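PDB 3TXA: cell wall surface anchor family protein from Streptococcus agalactiae serogroup V, which forms the adhesive tip pilin of group B streptococcal pili and probably mediates attachment to host cells. Local coordinates for residues L158-K163 against Q622-T627. Residues are numbered along the deposited sequence; the frame is centred on the assembly and turned at random.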
ATOM      1  N   LEU A 158     -32.325 -13.998   3.389  1.00 56.64           N
ATOM      2  CA  LEU A 158     -32.090 -12.570   3.376  1.00 56.19           C
ATOM      3  C   LEU A 158     -30.649 -12.356   3.816  1.00 56.00           C
ATOM      4  O   LEU A 158     -30.202 -12.982   4.781  1.00 55.97           O
ATOM      5  CB  LEU A 158     -33.038 -11.903   4.366  1.00 56.22           C
ATOM      6  CG  LEU A 158     -33.538 -10.504   4.057  1.00 56.59           C
ATOM      7  CD1 LEU A 158     -35.048 -10.516   3.868  1.00 58.46           C
ATOM      8  CD2 LEU A 158     -33.206  -9.614   5.191  1.00 56.50           C
ATOM      9  N   THR A 159     -29.917 -11.489   3.117  1.00 55.85           N
ATOM     10  CA  THR A 159     -28.483 -11.262   3.396  1.00 55.56           C
ATOM     11  C   THR A 159     -28.152  -9.779   3.303  1.00 55.96           C
ATOM     12  O   THR A 159     -28.763  -9.046   2.513  1.00 55.43           O
ATOM     13  CB  THR A 159     -27.550 -11.977   2.387  1.00 55.72           C
ATOM     14  OG1 THR A 159     -27.666 -11.348   1.106  1.00 54.61           O
ATOM     15  CG2 THR A 159     -27.881 -13.485   2.243  1.00 55.96           C
ATOM     16  N   VAL A 160     -27.180  -9.352   4.107  1.00 56.23           N
ATOM     17  CA  VAL A 160     -26.742  -7.963   4.177  1.00 56.43           C
ATOM     18  C   VAL A 160     -25.230  -7.970   4.355  1.00 56.71           C
ATOM     19  O   VAL A 160     -24.715  -8.584   5.294  1.00 56.36           O
ATOM     20  CB  VAL A 160     -27.409  -7.204   5.376  1.00 56.81           C
ATOM     21  CG1 VAL A 160     -26.975  -5.733   5.424  1.00 55.92           C
ATOM     22  CG2 VAL A 160     -28.937  -7.305   5.318  1.00 57.22           C
ATOM     23  N   GLU A 161     -24.522  -7.299   3.449  1.00 57.45           N
ATOM     24  CA  GLU A 161     -23.069  -7.174   3.547  1.00 58.60           C
ATOM     25  C   GLU A 161     -22.723  -5.701   3.484  1.00 58.82           C
ATOM     26  O   GLU A 161     -23.303  -4.958   2.684  1.00 58.72           O
ATOM     27  CB  GLU A 161     -22.386  -7.937   2.414  1.00 58.89           C
ATOM     28  CG  GLU A 161     -20.867  -8.087   2.547  1.00 62.07           C
ATOM     29  CD  GLU A 161     -20.247  -8.820   1.338  1.00 68.03           C
ATOM     30  OE1 GLU A 161     -21.020  -9.472   0.572  1.00 69.38           O
ATOM     31  OE2 GLU A 161     -18.998  -8.745   1.155  1.00 69.55           O
ATOM     32  N   GLY A 162     -21.780  -5.283   4.319  1.00 58.99           N
ATOM     33  CA  GLY A 162     -21.443  -3.878   4.444  1.00 60.16           C
ATOM     34  C   GLY A 162     -20.080  -3.500   3.891  1.00 60.93           C
ATOM     35  O   GLY A 162     -19.349  -4.352   3.367  1.00 61.48           O
ATOM     36  N   LYS A 163     -19.740  -2.213   4.018  1.00 61.09           N
ATOM     37  CA  LYS A 163     -18.503  -1.649   3.470  1.00 61.19           C
ATOM     38  C   LYS A 163     -17.696  -0.945   4.562  1.00 61.41           C
ATOM     39  O   LYS A 163     -18.176  -0.759   5.695  1.00 61.79           O
ATOM     40  CB  LYS A 163     -18.822  -0.681   2.330  1.00 60.64           C
ATOM     41  CG  LYS A 163     -19.458  -1.328   1.122  1.00 61.29           C
ATOM     42  CD  LYS A 163     -19.927  -0.321   0.096  1.00 61.78           C
ATOM     43  CE  LYS A 163     -20.261  -1.007  -1.232  1.00 63.48           C
ATOM     44  NZ  LYS A 163     -20.937  -0.128  -2.263  1.00 64.09           N
ATOM     45  N   GLN A 622     -18.217  -8.193   6.001  1.00 54.60           N
ATOM     46  CA  GLN A 622     -18.980  -8.756   7.104  1.00 52.62           C
ATOM     47  C   GLN A 622     -20.403  -8.897   6.564  1.00 52.87           C
ATOM     48  O   GLN A 622     -20.950  -7.968   5.950  1.00 53.17           O
ATOM     49  CB  GLN A 622     -18.858  -7.896   8.349  1.00 51.60           C
ATOM     50  CG  GLN A 622     -17.416  -7.767   8.843  1.00 49.26           C
ATOM     51  CD  GLN A 622     -17.294  -7.024  10.180  1.00 48.26           C
ATOM     52  OE1 GLN A 622     -18.021  -6.066  10.438  1.00 50.93           O
ATOM     53  NE2 GLN A 622     -16.381  -7.467  11.034  1.00 43.95           N
ATOM     54  N   LYS A 623     -20.955 -10.106   6.704  1.00 52.44           N
ATOM     55  CA  LYS A 623     -22.203 -10.503   6.031  1.00 51.35           C
ATOM     56  C   LYS A 623     -23.029 -11.319   7.013  1.00 50.84           C
ATOM     57  O   LYS A 623     -22.484 -12.097   7.804  1.00 50.54           O
ATOM     58  CB  LYS A 623     -21.908 -11.333   4.777  1.00 50.89           C
ATOM     59  CG  LYS A 623     -23.075 -11.522   3.857  1.00 51.05           C
ATOM     60  CD  LYS A 623     -22.861 -12.709   2.921  1.00 55.40           C
ATOM     61  CE  LYS A 623     -23.819 -12.695   1.683  1.00 58.82           C
ATOM     62  NZ  LYS A 623     -23.949 -14.051   0.984  1.00 58.74           N
ATOM     63  N   VAL A 624     -24.345 -11.125   6.966  1.00 49.99           N
ATOM     64  CA  VAL A 624     -25.255 -11.854   7.841  1.00 49.03           C
ATOM     65  C   VAL A 624     -26.346 -12.491   6.989  1.00 48.90           C
ATOM     66  O   VAL A 624     -26.775 -11.915   5.971  1.00 48.82           O
ATOM     67  CB  VAL A 624     -25.886 -10.937   8.894  1.00 48.97           C
ATOM     68  CG1 VAL A 624     -24.829 -10.429   9.870  1.00 47.19           C
ATOM     69  CG2 VAL A 624     -26.638  -9.787   8.210  1.00 49.74           C
ATOM     70  N   VAL A 625     -26.790 -13.679   7.380  1.00 47.95           N
ATOM     71  CA  VAL A 625     -27.733 -14.373   6.544  1.00 47.70           C
ATOM     72  C   VAL A 625     -28.874 -14.793   7.412  1.00 47.61           C
ATOM     73  O   VAL A 625     -28.653 -15.453   8.434  1.00 48.34           O
ATOM     74  CB  VAL A 625     -27.099 -15.632   5.877  1.00 48.41           C
ATOM     75  CG1 VAL A 625     -28.087 -16.282   4.859  1.00 47.55           C
ATOM     76  CG2 VAL A 625     -25.759 -15.298   5.222  1.00 47.46           C
ATOM     77  N   LEU A 626     -30.083 -14.395   7.018  1.00 47.04           N
ATOM     78  CA  LEU A 626     -31.303 -14.747   7.736  1.00 46.37           C
ATOM     79  C   LEU A 626     -32.080 -15.695   6.865  1.00 46.94           C
ATOM     80  O   LEU A 626     -32.357 -15.363   5.702  1.00 47.55           O
ATOM     81  CB  LEU A 626     -32.177 -13.519   8.009  1.00 45.46           C
ATOM     82  CG  LEU A 626     -33.496 -13.796   8.727  1.00 43.50           C
ATOM     83  CD1 LEU A 626     -33.266 -14.068  10.190  1.00 40.48           C
ATOM     84  CD2 LEU A 626     -34.456 -12.659   8.565  1.00 42.62           C
ATOM     85  N   THR A 627     -32.412 -16.874   7.402  1.00 47.26           N
ATOM     86  CA  THR A 627     -33.393 -17.763   6.756  1.00 47.87           C
ATOM     87  C   THR A 627     -34.592 -17.970   7.677  1.00 47.93           C
ATOM     88  O   THR A 627     -34.443 -18.032   8.922  1.00 47.63           O
ATOM     89  CB  THR A 627     -32.796 -19.162   6.325  1.00 47.78           C
ATOM     90  OG1 THR A 627     -32.388 -19.897   7.480  1.00 49.79           O
ATOM     91  CG2 THR A 627     -31.586 -19.017   5.457  1.00 47.59           C
TER
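Antiparallel pairing of V160 with V624 and of L158 with L626 joins strands 153-168 and 623-632 inside an Ig-like beta-sandwich, and illustrates how segments 459 residues apart in sequence can share one sheet. Both couples are hydrogen-bonded pairs. L158 N reaches L626 O at 2.7 Å, and V160 N gives a longer bond of 3.2 Å to V624 O; each is answered by a return bond from the partner's N. A fifth bond, G162 N to Q622 O, carries the backbone pairing one step further.

Side chains alternate between the two faces. On the face of L158, V160, V624 and L626, all buried, the V160 CB methine sits 3.9 Å from V624 CG2; a chi1 of -67° turns V624 CG1 anti to the carbonyl carbon and leaves CG2 between the backbone N and that carbon. L158 and L626 meet near their roots, CB to CB. This face packs on the opposing sheet: V548 lies against both L158 and V160, while L618 touches V160 and V624, so these side chains contribute to the inner wall of the sandwich core.

The other face carries T159, V625, E161 and K623. T159 and V625 stand side by side, T159 CG2 3.8 Å from V625 CG1. K623 slants across to T159: with CG anti to the backbone N (chi1 -167°) and an extended chain, it brings CE alongside T159 CB, its CG lying 3.9 Å from E161 CB on the way. E161 OE1 and K623 NZ stay 5.5 Å apart, too far for a salt bridge, and E161 OE1 also makes a weak, long ion pair with R131 NH1.

Further out, strand 137-146 flanks 153-168, and strand 571-575 pairs with 623-632. From the former, S140 OG hydrogen-bonds T159 OG1, the hydroxyl beside which K623 CE passes at 4.1 Å.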